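Local coordinates for sterol regulatory element-binding protein cleavage-activating protein (Schizosaccharomyces pombe, PDB 4YHC) that acts as an escort required for Sre1 processing when sterol or oxygen is low, the chain here being its WD40 domain, at residues D245-D248 against E253-H256; K211-N216 against D234-A239; S183-R188 against N316-Q321; S273-V278 against F282-I287; P174-I179 against I263-F268. The protein carries 9 engineered substitutions. All coordinates share one frame; numbering follows the deposited sequence.

Contact 1 (D245-D248 against E253-H256); sequences DMID and ELLH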
# COMPACT_ATOMS: atom_id res chain seq x y z
N ASP A 245 -1.36 -13.54 13.06
CA ASP A 245 -2.50 -13.28 13.96
C ASP A 245 -3.27 -12.03 13.53
O ASP A 245 -2.64 -10.95 13.28
CB ASP A 245 -1.98 -13.11 15.36
CG ASP A 245 -1.26 -14.38 15.84
OD1 ASP A 245 -1.69 -15.50 15.51
OD2 ASP A 245 -0.27 -14.25 16.52
N MET A 246 -4.60 -12.21 13.42
CA MET A 246 -5.51 -11.19 12.93
C MET A 246 -6.24 -10.66 14.17
O MET A 246 -6.92 -11.42 14.84
CB MET A 246 -6.45 -11.72 11.88
CG MET A 246 -7.40 -10.61 11.36
SD MET A 246 -8.41 -11.14 10.02
CE MET A 246 -9.75 -11.81 11.00
N ILE A 247 -5.99 -9.40 14.52
CA ILE A 247 -6.39 -8.85 15.78
C ILE A 247 -7.40 -7.69 15.59
O ILE A 247 -7.21 -6.82 14.73
CB ILE A 247 -5.17 -8.34 16.47
CG1 ILE A 247 -4.18 -9.49 16.74
CG2 ILE A 247 -5.53 -7.55 17.70
CD1 ILE A 247 -2.84 -9.02 17.20
N ASP A 248 -8.50 -7.73 16.33
CA ASP A 248 -9.51 -6.64 16.39
C ASP A 248 -9.02 -5.57 17.33
O ASP A 248 -8.90 -5.75 18.55
CB ASP A 248 -10.85 -7.19 16.86
CG ASP A 248 -11.90 -6.08 17.17
OD1 ASP A 248 -11.76 -4.85 16.78
OD2 ASP A 248 -12.90 -6.50 17.83
N GLU A 253 -8.83 -8.14 20.64
CA GLU A 253 -9.31 -9.51 20.59
C GLU A 253 -8.67 -10.23 19.41
O GLU A 253 -8.73 -9.76 18.28
CB GLU A 253 -10.83 -9.52 20.44
CG GLU A 253 -11.46 -10.88 20.66
CD GLU A 253 -12.46 -10.87 21.79
OE1 GLU A 253 -13.23 -11.85 21.91
OE2 GLU A 253 -12.48 -9.89 22.56
N LEU A 254 -8.04 -11.36 19.69
CA LEU A 254 -7.49 -12.17 18.66
C LEU A 254 -8.61 -12.82 17.90
O LEU A 254 -9.39 -13.57 18.44
CB LEU A 254 -6.55 -13.23 19.23
CG LEU A 254 -5.99 -14.19 18.15
CD1 LEU A 254 -5.17 -13.45 17.08
CD2 LEU A 254 -5.14 -15.28 18.77
N LEU A 255 -8.71 -12.60 16.59
CA LEU A 255 -9.82 -13.17 15.85
C LEU A 255 -9.53 -14.50 15.16
O LEU A 255 -10.42 -15.34 14.98
CB LEU A 255 -10.22 -12.16 14.75
CG LEU A 255 -10.72 -10.79 15.22
CD1 LEU A 255 -10.50 -9.70 14.17
CD2 LEU A 255 -12.20 -10.89 15.42
N HIS A 256 -8.29 -14.65 14.62
CA HIS A 256 -7.86 -15.89 14.01
C HIS A 256 -6.36 -15.88 13.86
O HIS A 256 -5.78 -14.80 13.74
CB HIS A 256 -8.46 -16.01 12.65
CG HIS A 256 -8.24 -17.31 11.98
ND1 HIS A 256 -8.77 -18.49 12.47
CD2 HIS A 256 -7.65 -17.62 10.80
CE1 HIS A 256 -8.51 -19.46 11.62
NE2 HIS A 256 -7.83 -18.96 10.60
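Met246 holds Leu255 and His256 at once, and around these three residues the two strands are tightly packed. Its N-H gives a nearly straight bond to His256 O (2.9 Å), while Met246 O takes the N-H of Leu255 at 2.8 Å. Two residues thus face one, a classic beta bulge, and beyond it the register steps on so that Ile247 pairs with Leu254 and Asp248 with Glu253. The bulge brings the side chain of Leu255 in over the opposite strand: its CD1 lies 3.5 Å from Asp248 N, and Met246 CE, brought round by a bend at chi3 (87°), rests 3.8 Å from Leu255 CB. Flexible methionine suits this place, since its free end can follow an uneven surface. Here strands 243-248 and 253-259 form the hairpin that makes the outer half of one four-stranded propeller blade. Leu254, on the other face, reaches back with CD1 to 3.6 Å from Asp245 CB. Asp245 itself is buried but well paired, its carboxylate gripping Arg240, Ser257 and the N-H of Asn216. Toward the turn the hold slackens. Asp248 N still binds Glu253 O firmly, but the return bond from Glu253 N to Asp248 O is weak at 3.2 Å. The carboxylate of Asp248 is tied to the turn through Lys250 N and to Asn316 and Gln320, whereas the Glu253 chain leads away into solvent, and Asp248 OD2 and Glu253 OE2, like charges, stay 5.8 Å apart.

Contact 2 (K211-N216 against D234-A239); sequences KILSQN and DILFLA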
# COMPACT_ATOMS: atom_id res chain seq x y z
N LYS A 211 -0.99 0.96 24.02
CA LYS A 211 -1.18 -0.37 24.51
C LYS A 211 -0.20 -1.27 23.83
O LYS A 211 0.21 -1.01 22.70
CB LYS A 211 -2.58 -0.84 24.22
CG LYS A 211 -3.51 -0.59 25.38
CD LYS A 211 -4.53 -1.72 25.50
CE LYS A 211 -5.72 -1.48 24.60
NZ LYS A 211 -6.61 -0.41 25.14
N ILE A 212 0.15 -2.36 24.49
CA ILE A 212 1.01 -3.36 23.89
C ILE A 212 0.10 -4.50 23.54
O ILE A 212 -0.60 -5.01 24.43
CB ILE A 212 2.05 -3.97 24.83
CG1 ILE A 212 2.81 -2.89 25.63
CG2 ILE A 212 2.97 -4.92 24.04
CD1 ILE A 212 3.85 -2.13 24.88
N LEU A 213 0.15 -4.93 22.28
CA LEU A 213 -0.67 -6.03 21.81
C LEU A 213 -0.10 -7.39 22.18
O LEU A 213 1.08 -7.52 22.29
CB LEU A 213 -0.72 -5.99 20.29
CG LEU A 213 -1.91 -5.29 19.70
CD1 LEU A 213 -2.23 -3.99 20.41
CD2 LEU A 213 -1.63 -5.12 18.21
N SER A 214 -0.96 -8.40 22.31
CA SER A 214 -0.50 -9.79 22.53
C SER A 214 -0.65 -10.64 21.27
O SER A 214 -1.77 -10.77 20.76
CB SER A 214 -1.31 -10.45 23.65
OG SER A 214 -1.52 -9.57 24.74
N GLN A 215 0.43 -11.23 20.78
CA GLN A 215 0.28 -12.37 19.83
C GLN A 215 -0.37 -13.62 20.46
O GLN A 215 -0.51 -13.71 21.67
CB GLN A 215 1.62 -12.78 19.27
CG GLN A 215 2.59 -13.25 20.34
CD GLN A 215 3.63 -14.15 19.76
OE1 GLN A 215 4.78 -13.77 19.59
NE2 GLN A 215 3.21 -15.34 19.40
N ASN A 216 -0.68 -14.58 19.61
CA ASN A 216 -1.21 -15.87 20.01
C ASN A 216 -0.24 -16.49 21.06
O ASN A 216 0.95 -16.65 20.82
CB ASN A 216 -1.46 -16.73 18.74
CG ASN A 216 -2.15 -18.05 19.04
OD1 ASN A 216 -1.83 -18.72 20.02
ND2 ASN A 216 -3.04 -18.47 18.15
N ASP A 234 -10.66 -1.96 11.32
CA ASP A 234 -9.97 -1.81 12.61
C ASP A 234 -9.21 -3.17 12.98
O ASP A 234 -9.31 -3.70 14.07
CB ASP A 234 -10.90 -1.37 13.73
CG ASP A 234 -10.25 -0.43 14.69
OD1 ASP A 234 -9.03 -0.21 14.61
OD2 ASP A 234 -10.99 0.18 15.49
N ILE A 235 -8.46 -3.65 12.02
CA ILE A 235 -7.76 -4.90 12.15
C ILE A 235 -6.28 -4.68 11.90
O ILE A 235 -5.93 -3.95 10.97
CB ILE A 235 -8.23 -5.90 11.11
CG1 ILE A 235 -9.60 -6.43 11.56
CG2 ILE A 235 -7.29 -7.10 11.03
CD1 ILE A 235 -10.27 -7.20 10.48
N LEU A 236 -5.46 -5.33 12.72
CA LEU A 236 -4.04 -5.44 12.51
C LEU A 236 -3.63 -6.89 12.34
O LEU A 236 -4.10 -7.77 13.13
CB LEU A 236 -3.33 -4.88 13.73
CG LEU A 236 -1.81 -4.86 13.63
CD1 LEU A 236 -1.20 -3.60 14.15
CD2 LEU A 236 -1.20 -6.02 14.41
N PHE A 237 -2.77 -7.14 11.34
CA PHE A 237 -2.24 -8.48 11.07
C PHE A 237 -0.79 -8.46 11.63
O PHE A 237 -0.01 -7.55 11.30
CB PHE A 237 -2.24 -8.84 9.60
CG PHE A 237 -3.60 -9.05 9.01
CD1 PHE A 237 -4.37 -7.97 8.61
CD2 PHE A 237 -4.11 -10.31 8.83
CE1 PHE A 237 -5.63 -8.16 8.10
CE2 PHE A 237 -5.33 -10.49 8.33
CZ PHE A 237 -6.08 -9.43 7.93
N LEU A 238 -0.44 -9.41 12.49
CA LEU A 238 0.89 -9.57 13.08
C LEU A 238 1.50 -10.88 12.50
O LEU A 238 1.02 -11.92 12.78
CB LEU A 238 0.79 -9.68 14.58
CG LEU A 238 2.06 -9.56 15.49
CD1 LEU A 238 2.38 -10.86 16.20
CD2 LEU A 238 3.34 -9.10 14.84
N ALA A 239 2.50 -10.77 11.66
CA ALA A 239 3.14 -11.88 11.02
C ALA A 239 4.32 -12.32 11.89
O ALA A 239 5.03 -11.51 12.43
CB ALA A 239 3.69 -11.47 9.70
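Leu213 and Leu236 meet through one methyl each, CD2 against CD2 at 3.9 Å, with the two side chains slanting across one another rather than lying side by side. Two residues along each segment the pattern changes: Gln215 presents its CB, not its amide, to Leu238 CD1 at 3.7 Å. Leu236 and Leu238 are alternate residues of strand 235-239 and therefore rise from the same face, toward segment 211-216. In Leu238 CG stands anti to the backbone N (chi1 -167°), which carries the branched end out from the strand to where Gln215 CB passes. Leucine suits both positions, being long enough to bridge two backbones that come no nearer than 7.3 Å between the CA atoms of Gln215 and Leu238. Gln215 divides its work. Its aliphatic root covers Leu238, while its CG, lying between the backbone N and the carbonyl carbon (chi1 62°), starts the chain forward beside its own segment, so that NE2 can donate to Asn216 O at 3.0 Å. A weak second bond runs from NE2 to Tyr219 O, so the buried amide nitrogen does not lack acceptors. No hydrogen bond crosses between the segments; the union is purely apolar. Segment 211-216 leaves the last strand of one propeller blade, with Leu213 also resting on Val198 and Val200 of strand 198-204. It then runs over the second strand of the next blade, where Leu238 touches Ile227 of strand 226-230 and Phe237, from the opposite face, packs on strand 243-248.

Contact 3 (S183-R188 against N316-Q321); sequences SPTANR and NKWDQQ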
# COMPACT_ATOMS: atom_id res chain seq x y z
N SER A 183 -9.19 4.45 11.72
CA SER A 183 -10.26 3.48 11.79
C SER A 183 -11.58 4.23 12.03
O SER A 183 -11.53 5.39 12.32
CB SER A 183 -9.98 2.49 12.91
OG SER A 183 -10.74 2.78 14.09
N PRO A 184 -12.75 3.55 11.98
CA PRO A 184 -13.99 4.27 12.34
C PRO A 184 -14.08 4.66 13.82
O PRO A 184 -14.81 5.58 14.18
CB PRO A 184 -15.08 3.28 11.94
CG PRO A 184 -14.46 2.42 10.88
CD PRO A 184 -13.07 2.21 11.45
N THR A 185 -13.27 4.06 14.67
CA THR A 185 -13.34 4.30 16.11
C THR A 185 -12.26 5.28 16.52
O THR A 185 -12.50 6.13 17.37
CB THR A 185 -13.29 2.95 16.86
OG1 THR A 185 -14.49 2.21 16.57
CG2 THR A 185 -13.16 3.13 18.37
N ALA A 186 -11.08 5.19 15.93
CA ALA A 186 -9.95 6.03 16.37
C ALA A 186 -8.83 6.11 15.34
O ALA A 186 -8.75 5.26 14.43
CB ALA A 186 -9.40 5.51 17.67
N ASN A 187 -8.01 7.15 15.45
CA ASN A 187 -6.72 7.19 14.78
C ASN A 187 -5.73 6.44 15.60
O ASN A 187 -5.69 6.59 16.79
CB ASN A 187 -6.26 8.61 14.59
CG ASN A 187 -7.10 9.35 13.58
OD1 ASN A 187 -7.83 8.72 12.79
ND2 ASN A 187 -6.89 10.67 13.48
N ARG A 188 -4.98 5.56 14.95
CA ARG A 188 -4.04 4.69 15.65
C ARG A 188 -2.72 4.65 14.93
O ARG A 188 -2.68 4.77 13.72
CB ARG A 188 -4.59 3.30 15.74
CG ARG A 188 -5.96 3.16 16.31
CD ARG A 188 -6.28 1.70 16.60
NE ARG A 188 -7.72 1.39 16.63
CZ ARG A 188 -8.52 1.54 17.70
NH1 ARG A 188 -9.82 1.28 17.63
NH2 ARG A 188 -8.05 2.00 18.83
N ASN A 316 -14.55 -8.84 10.96
CA ASN A 316 -14.56 -8.22 12.25
C ASN A 316 -16.00 -7.74 12.55
O ASN A 316 -16.84 -7.75 11.65
CB ASN A 316 -13.56 -7.06 12.34
CG ASN A 316 -13.27 -6.65 13.75
OD1 ASN A 316 -13.68 -7.33 14.72
ND2 ASN A 316 -12.55 -5.52 13.91
N LYS A 317 -16.28 -7.42 13.80
CA LYS A 317 -17.63 -6.98 14.17
C LYS A 317 -17.46 -5.81 15.09
O LYS A 317 -16.55 -5.81 15.89
CB LYS A 317 -18.46 -8.08 14.87
CG LYS A 317 -18.71 -9.31 14.02
CD LYS A 317 -19.92 -10.12 14.41
CE LYS A 317 -19.63 -11.06 15.54
NZ LYS A 317 -20.90 -11.57 16.19
N TRP A 318 -18.38 -4.85 14.98
CA TRP A 318 -18.42 -3.71 15.83
C TRP A 318 -18.49 -4.11 17.32
O TRP A 318 -17.76 -3.57 18.18
CB TRP A 318 -19.64 -2.86 15.44
CG TRP A 318 -19.59 -1.47 15.98
CD1 TRP A 318 -20.17 -1.02 17.14
CD2 TRP A 318 -18.90 -0.36 15.42
NE1 TRP A 318 -19.90 0.29 17.30
CE2 TRP A 318 -19.10 0.73 16.28
CE3 TRP A 318 -18.09 -0.18 14.28
CZ2 TRP A 318 -18.52 1.99 16.05
CZ3 TRP A 318 -17.55 1.06 14.03
CH2 TRP A 318 -17.76 2.13 14.91
N ASP A 319 -19.35 -5.11 17.57
CA ASP A 319 -19.69 -5.65 18.86
C ASP A 319 -19.57 -7.14 18.68
O ASP A 319 -20.14 -7.69 17.73
CB ASP A 319 -21.19 -5.40 19.20
CG ASP A 319 -21.49 -3.94 19.49
OD1 ASP A 319 -20.86 -3.36 20.39
OD2 ASP A 319 -22.38 -3.39 18.79
N GLN A 320 -18.88 -7.78 19.60
CA GLN A 320 -18.56 -9.21 19.50
C GLN A 320 -19.62 -9.96 20.29
O GLN A 320 -19.32 -10.77 21.15
CB GLN A 320 -17.12 -9.51 20.00
CG GLN A 320 -15.99 -8.77 19.23
CD GLN A 320 -15.62 -9.39 17.86
OE1 GLN A 320 -16.14 -10.42 17.44
NE2 GLN A 320 -14.69 -8.74 17.17
N GLN A 321 -20.88 -9.65 19.96
CA GLN A 321 -22.05 -10.16 20.63
C GLN A 321 -23.03 -10.49 19.52
O GLN A 321 -22.82 -10.09 18.37
CB GLN A 321 -22.65 -9.10 21.58
CG GLN A 321 -23.28 -7.88 20.90
CD GLN A 321 -24.76 -7.64 21.26
OE1 GLN A 321 -25.41 -8.47 21.93
NE2 GLN A 321 -25.31 -6.53 20.78
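Trp318 sets the six-membered end of its indole against Pro184 and Thr185. From CB the side chain leaves with CG anti to the backbone N (chi1 -164°), which swings the ring clear of its own strand end. On the pyrrole side CD1 has Asp319 OD2 near its plane, 3.6 Å away. On the benzo side CE3 rests on Phe277 CZ at 4.0 Å. Next along, CZ3 meets Pro184 CB at 3.9 Å, the proline coming in at the ring edge, and at the tip CH2 lies 3.7 Å from Thr185 OG1. Lys250 adds a cation-pi contact to the same indole. A tryptophan suits this exposed spot, since its broad ring can touch the 183-186 turn and Phe277 through different atoms. The turn it meets is firmly built: Ser183 OG accepts from Thr185 N (2.9 Å) and from Ala186 N (3.1 Å), while Ser183 N donates to Ala186 O. Nearby, Arg188 binds Asp234 and a citrate probably left from crystallisation. The serine with its two backbone donors is an ST turn and ST motif, here closing the tight beta hairpin between strands 175-182 and 187-193 of a WD40 blade.

Contact 4 (S273-V278 against F282-I287); sequences SNSRFV and FRVSSI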
# COMPACT_ATOMS: atom_id res chain seq x y z
N SER A 273 -11.27 -8.36 -0.52
CA SER A 273 -12.15 -8.06 -1.62
C SER A 273 -13.58 -7.80 -1.23
O SER A 273 -14.09 -8.33 -0.25
CB SER A 273 -12.06 -9.12 -2.70
OG SER A 273 -12.76 -10.30 -2.32
N ASN A 274 -14.23 -6.90 -1.98
CA ASN A 274 -15.67 -6.66 -1.82
C ASN A 274 -16.06 -6.31 -0.41
O ASN A 274 -16.98 -6.90 0.09
CB ASN A 274 -16.45 -7.87 -2.31
CG ASN A 274 -16.34 -8.04 -3.81
OD1 ASN A 274 -16.11 -7.06 -4.53
ND2 ASN A 274 -16.43 -9.26 -4.28
N SER A 275 -15.31 -5.40 0.21
CA SER A 275 -15.50 -5.04 1.59
C SER A 275 -16.95 -4.41 1.70
O SER A 275 -17.36 -3.66 0.82
CB SER A 275 -14.46 -4.02 1.97
OG SER A 275 -13.25 -4.71 2.19
N ARG A 276 -17.76 -4.84 2.64
CA ARG A 276 -19.04 -4.14 2.92
C ARG A 276 -19.31 -4.31 4.40
O ARG A 276 -18.74 -5.23 5.06
CB ARG A 276 -20.18 -4.63 2.03
CG ARG A 276 -20.62 -6.08 2.26
CD ARG A 276 -19.75 -7.08 1.54
NE ARG A 276 -20.41 -8.37 1.33
CZ ARG A 276 -19.83 -9.40 0.75
NH1 ARG A 276 -18.56 -9.29 0.33
NH2 ARG A 276 -20.51 -10.53 0.57
N PHE A 277 -20.11 -3.40 4.97
CA PHE A 277 -20.35 -3.42 6.39
C PHE A 277 -21.85 -3.55 6.54
O PHE A 277 -22.61 -2.72 5.95
CB PHE A 277 -19.81 -2.18 6.97
CG PHE A 277 -19.90 -2.11 8.45
CD1 PHE A 277 -21.01 -1.55 9.07
CD2 PHE A 277 -18.87 -2.50 9.23
CE1 PHE A 277 -21.08 -1.48 10.44
CE2 PHE A 277 -18.94 -2.46 10.59
CZ PHE A 277 -20.05 -1.89 11.19
N VAL A 278 -22.28 -4.64 7.18
CA VAL A 278 -23.70 -4.98 7.23
C VAL A 278 -24.00 -5.46 8.66
O VAL A 278 -23.34 -6.40 9.22
CB VAL A 278 -24.12 -6.08 6.26
CG1 VAL A 278 -25.64 -6.34 6.45
CG2 VAL A 278 -23.86 -5.77 4.79
N PHE A 282 -18.04 -6.36 9.45
CA PHE A 282 -17.19 -6.08 8.32
C PHE A 282 -17.03 -7.35 7.50
O PHE A 282 -16.39 -8.35 7.93
CB PHE A 282 -15.89 -5.48 8.76
CG PHE A 282 -15.08 -4.90 7.63
CD1 PHE A 282 -14.37 -5.70 6.81
CD2 PHE A 282 -15.03 -3.53 7.45
CE1 PHE A 282 -13.67 -5.18 5.73
CE2 PHE A 282 -14.33 -2.97 6.37
CZ PHE A 282 -13.67 -3.82 5.50
N ARG A 283 -17.62 -7.35 6.32
CA ARG A 283 -17.64 -8.55 5.49
C ARG A 283 -16.77 -8.39 4.25
O ARG A 283 -16.67 -7.28 3.73
CB ARG A 283 -19.03 -8.93 5.06
CG ARG A 283 -20.05 -9.15 6.17
CD ARG A 283 -21.40 -9.38 5.52
NE ARG A 283 -22.46 -9.63 6.52
CZ ARG A 283 -23.78 -9.64 6.23
NH1 ARG A 283 -24.20 -9.52 4.98
NH2 ARG A 283 -24.65 -9.90 7.18
N VAL A 284 -16.08 -9.47 3.88
CA VAL A 284 -15.29 -9.56 2.65
C VAL A 284 -15.54 -10.84 1.93
O VAL A 284 -15.96 -11.84 2.54
CB VAL A 284 -13.75 -9.43 2.96
CG1 VAL A 284 -13.50 -8.15 3.72
CG2 VAL A 284 -13.22 -10.65 3.73
N SER A 285 -15.33 -10.84 0.62
CA SER A 285 -15.52 -12.05 -0.14
C SER A 285 -14.26 -12.94 -0.11
O SER A 285 -14.37 -14.13 -0.40
CB SER A 285 -15.81 -11.76 -1.61
OG SER A 285 -17.02 -11.04 -1.77
N SER A 286 -13.10 -12.36 0.20
CA SER A 286 -11.77 -13.08 0.14
C SER A 286 -10.69 -12.33 0.84
O SER A 286 -10.86 -11.11 1.08
CB SER A 286 -11.29 -13.42 -1.26
OG SER A 286 -10.98 -12.28 -2.06
N ILE A 287 -9.62 -13.04 1.24
CA ILE A 287 -8.47 -12.39 1.86
C ILE A 287 -7.27 -12.92 1.11
O ILE A 287 -7.19 -14.15 0.88
CB ILE A 287 -8.33 -12.79 3.33
CG1 ILE A 287 -9.64 -12.64 4.06
CG2 ILE A 287 -7.21 -11.99 4.02
CD1 ILE A 287 -9.60 -13.15 5.50
O HOH W 1 -19.19 -12.50 -1.46
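Arg276 and Arg283 exchange two backbone bonds, Arg283 N to Arg276 O at 2.7 Å and Arg276 N to Arg283 O at 2.9 Å, which lock the hairpin of strands 269-278 and 281-292. Farther along, Ser273 OG and Ser286 OG share a hydrogen bond of 2.7 Å, serine being small enough for two hydroxyls to meet between strands. Ser285 OG has three polar partners: it accepts from Asn274 ND2 and, at 3.1 Å, from Arg276 NH1, and also bonds to a water held by Arg276 NH2. That guanidinium arrives by a fold in its chain: CG sits between the backbone N and the carbonyl carbon (chi1 66°), and a second bend at chi2 (-83°) turns it back along the hairpin. NH1 then also donates to Asn274 O at 2.9 Å, in the carbonyl plane, while NH2 forms a salt bridge with Asp331. With a leucine instead of Arg276, Ser285 OG and Asn274 O would each lose a donor and Asp331 a cationic mate, and the 273-275 bend would probably be less firmly held. Arg283 extends straight, its guanidinium plane 78° from that of Arg276, and Val278 CB covers one face, 3.6 Å from Arg283 CZ. Asp331, Asp329 and Gln281 take its polar end. On the other face of the hairpin Phe277 CD2 touches Phe282 CB at 4.2 Å, and Ser275 OG lies 3.5 Å from Phe282 CZ. Asp331, shared by both arginines, and Asp329 probably offset much of their charge and let the two cross at about a right angle on the same face of the hairpin.

Contact 5 (P174-I179 against I263-F268); sequences PIIKSI and IKVNTF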
# COMPACT_ATOMS: atom_id res chain seq x y z
N PRO A 174 14.23 0.22 19.13
CA PRO A 174 14.13 0.71 17.76
C PRO A 174 12.95 0.09 16.97
O PRO A 174 12.58 -1.06 17.17
CB PRO A 174 15.47 0.30 17.11
CG PRO A 174 16.36 -0.15 18.24
CD PRO A 174 15.39 -0.68 19.28
N ILE A 175 12.39 0.89 16.08
CA ILE A 175 11.19 0.54 15.35
C ILE A 175 11.55 -0.12 14.05
O ILE A 175 12.16 0.46 13.22
CB ILE A 175 10.33 1.80 15.15
CG1 ILE A 175 9.76 2.15 16.50
CG2 ILE A 175 9.18 1.58 14.14
CD1 ILE A 175 8.96 3.43 16.56
N ILE A 176 11.15 -1.36 13.87
CA ILE A 176 11.31 -2.08 12.59
C ILE A 176 10.28 -1.59 11.53
O ILE A 176 10.58 -1.51 10.36
CB ILE A 176 11.08 -3.60 12.83
CG1 ILE A 176 12.07 -4.17 13.85
CG2 ILE A 176 11.24 -4.40 11.54
CD1 ILE A 176 11.75 -5.61 14.24
N LYS A 177 9.06 -1.26 11.95
CA LYS A 177 7.97 -1.03 11.02
C LYS A 177 6.86 -0.29 11.74
O LYS A 177 6.50 -0.67 12.85
CB LYS A 177 7.46 -2.40 10.55
CG LYS A 177 6.16 -2.42 9.78
CD LYS A 177 6.32 -1.79 8.43
CE LYS A 177 5.09 -2.00 7.57
NZ LYS A 177 5.32 -3.08 6.63
N SER A 178 6.35 0.77 11.15
CA SER A 178 5.22 1.48 11.72
C SER A 178 4.17 1.60 10.66
O SER A 178 4.48 1.72 9.51
CB SER A 178 5.64 2.83 12.26
OG SER A 178 6.19 3.61 11.20
N ILE A 179 2.91 1.58 11.09
CA ILE A 179 1.78 1.80 10.22
C ILE A 179 0.72 2.64 10.89
O ILE A 179 0.63 2.75 12.16
CB ILE A 179 1.10 0.50 9.81
CG1 ILE A 179 0.61 -0.26 11.05
CG2 ILE A 179 2.05 -0.29 8.94
CD1 ILE A 179 -0.21 -1.50 10.76
N ILE A 263 8.19 -15.98 7.40
CA ILE A 263 7.99 -14.77 6.56
C ILE A 263 9.20 -13.90 6.74
O ILE A 263 9.70 -13.71 7.84
CB ILE A 263 6.69 -14.06 7.00
CG1 ILE A 263 5.51 -14.86 6.48
CG2 ILE A 263 6.59 -12.58 6.53
CD1 ILE A 263 4.21 -14.49 7.15
N LYS A 264 9.71 -13.39 5.66
CA LYS A 264 10.81 -12.45 5.71
C LYS A 264 10.42 -11.12 6.26
O LYS A 264 9.38 -10.59 5.92
CB LYS A 264 11.38 -12.30 4.32
CG LYS A 264 12.67 -11.57 4.31
CD LYS A 264 13.36 -11.81 2.97
CE LYS A 264 14.54 -10.87 2.78
NZ LYS A 264 15.32 -10.87 4.07
N VAL A 265 11.22 -10.59 7.17
CA VAL A 265 10.91 -9.37 7.81
C VAL A 265 10.54 -8.24 6.80
O VAL A 265 11.08 -8.10 5.73
CB VAL A 265 12.02 -8.92 8.81
CG1 VAL A 265 13.29 -8.60 8.02
CG2 VAL A 265 11.51 -7.68 9.53
N ASN A 266 9.50 -7.52 7.13
CA ASN A 266 9.01 -6.42 6.31
C ASN A 266 8.57 -6.73 4.92
O ASN A 266 8.70 -5.89 4.02
CB ASN A 266 10.07 -5.35 6.25
CG ASN A 266 9.71 -4.20 7.11
OD1 ASN A 266 8.59 -3.62 6.98
ND2 ASN A 266 10.60 -3.84 8.00
N THR A 267 8.11 -7.93 4.65
CA THR A 267 7.69 -8.20 3.28
C THR A 267 6.23 -8.58 3.11
O THR A 267 5.87 -9.00 2.03
CB THR A 267 8.53 -9.34 2.68
OG1 THR A 267 8.26 -10.56 3.44
CG2 THR A 267 10.06 -8.96 2.80
N PHE A 268 5.44 -8.44 4.17
CA PHE A 268 4.10 -8.91 4.25
C PHE A 268 3.04 -7.82 3.91
O PHE A 268 3.09 -6.73 4.44
CB PHE A 268 3.86 -9.42 5.68
CG PHE A 268 2.49 -10.03 5.93
CD1 PHE A 268 2.22 -11.34 5.60
CD2 PHE A 268 1.51 -9.33 6.57
CE1 PHE A 268 0.99 -11.92 5.86
CE2 PHE A 268 0.25 -9.86 6.80
CZ PHE A 268 -0.02 -11.17 6.44
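Asn266 reaches across to Ile176 and Lys177 with both ends of its amide. ND2 donates a weak bond to Ile176 O (3.3 Å), and OD1 receives an equally weak one from Lys177 NZ. OD1 also sits alongside the lysine chain, 3.3 Å from Lys177 CD, because the chain bends at chi2 (69°) and curls past the amide. Ile176 contributes a methyl: its CG2 lies 3.6 Å from Asn266 ND2 and 3.9 Å from Val265 CG2. Asparagine suits its place because it tolerates the left-handed backbone (phi 60°) of the third position in the type II turn from Lys264 to Thr267. That turn is tied by Thr267 OG1 bonding to Lys264 O at 2.7 Å. The ammonium of Lys177 has its stronger partner in Asp226, through a salt bridge. A methionine in place of Lys177 would probably leave Asp226 without this cation and the Asn266 amide freer to turn. Ile176 and Lys177 together face Leu192 in a classic bulge where strand 175-182, first of its blade, turns a corner. Against it comes the loop between strands 253-259 and 269-278, with Asp226 of strand 226-230, first of the intervening blade, in between.

Contacts 1 and 4 are hairpins within sheets, knit by backbone bonds; contacts 2, 3 and 5 join separate parts of the propeller by side chains. Contacts 2 and 4 are buried, contact 1 partly so, and contacts 3 and 5 lie at the surface. Contacts 1 and 2 share one blade, since strands 235-239 and 243-248 are neighbours, and Met246 packs on Phe237. Contact 3 touches contacts 1, 2 and 4, the last through Asn316 O, which takes the N-H of Phe282. Chemistry follows place: backbone bonds and a bulge in contact 1, aliphatic carbons alone in contact 2, an indole edge against a proline in contact 3, arginine and serine networks in contact 4, weak amide bonds in contact 5.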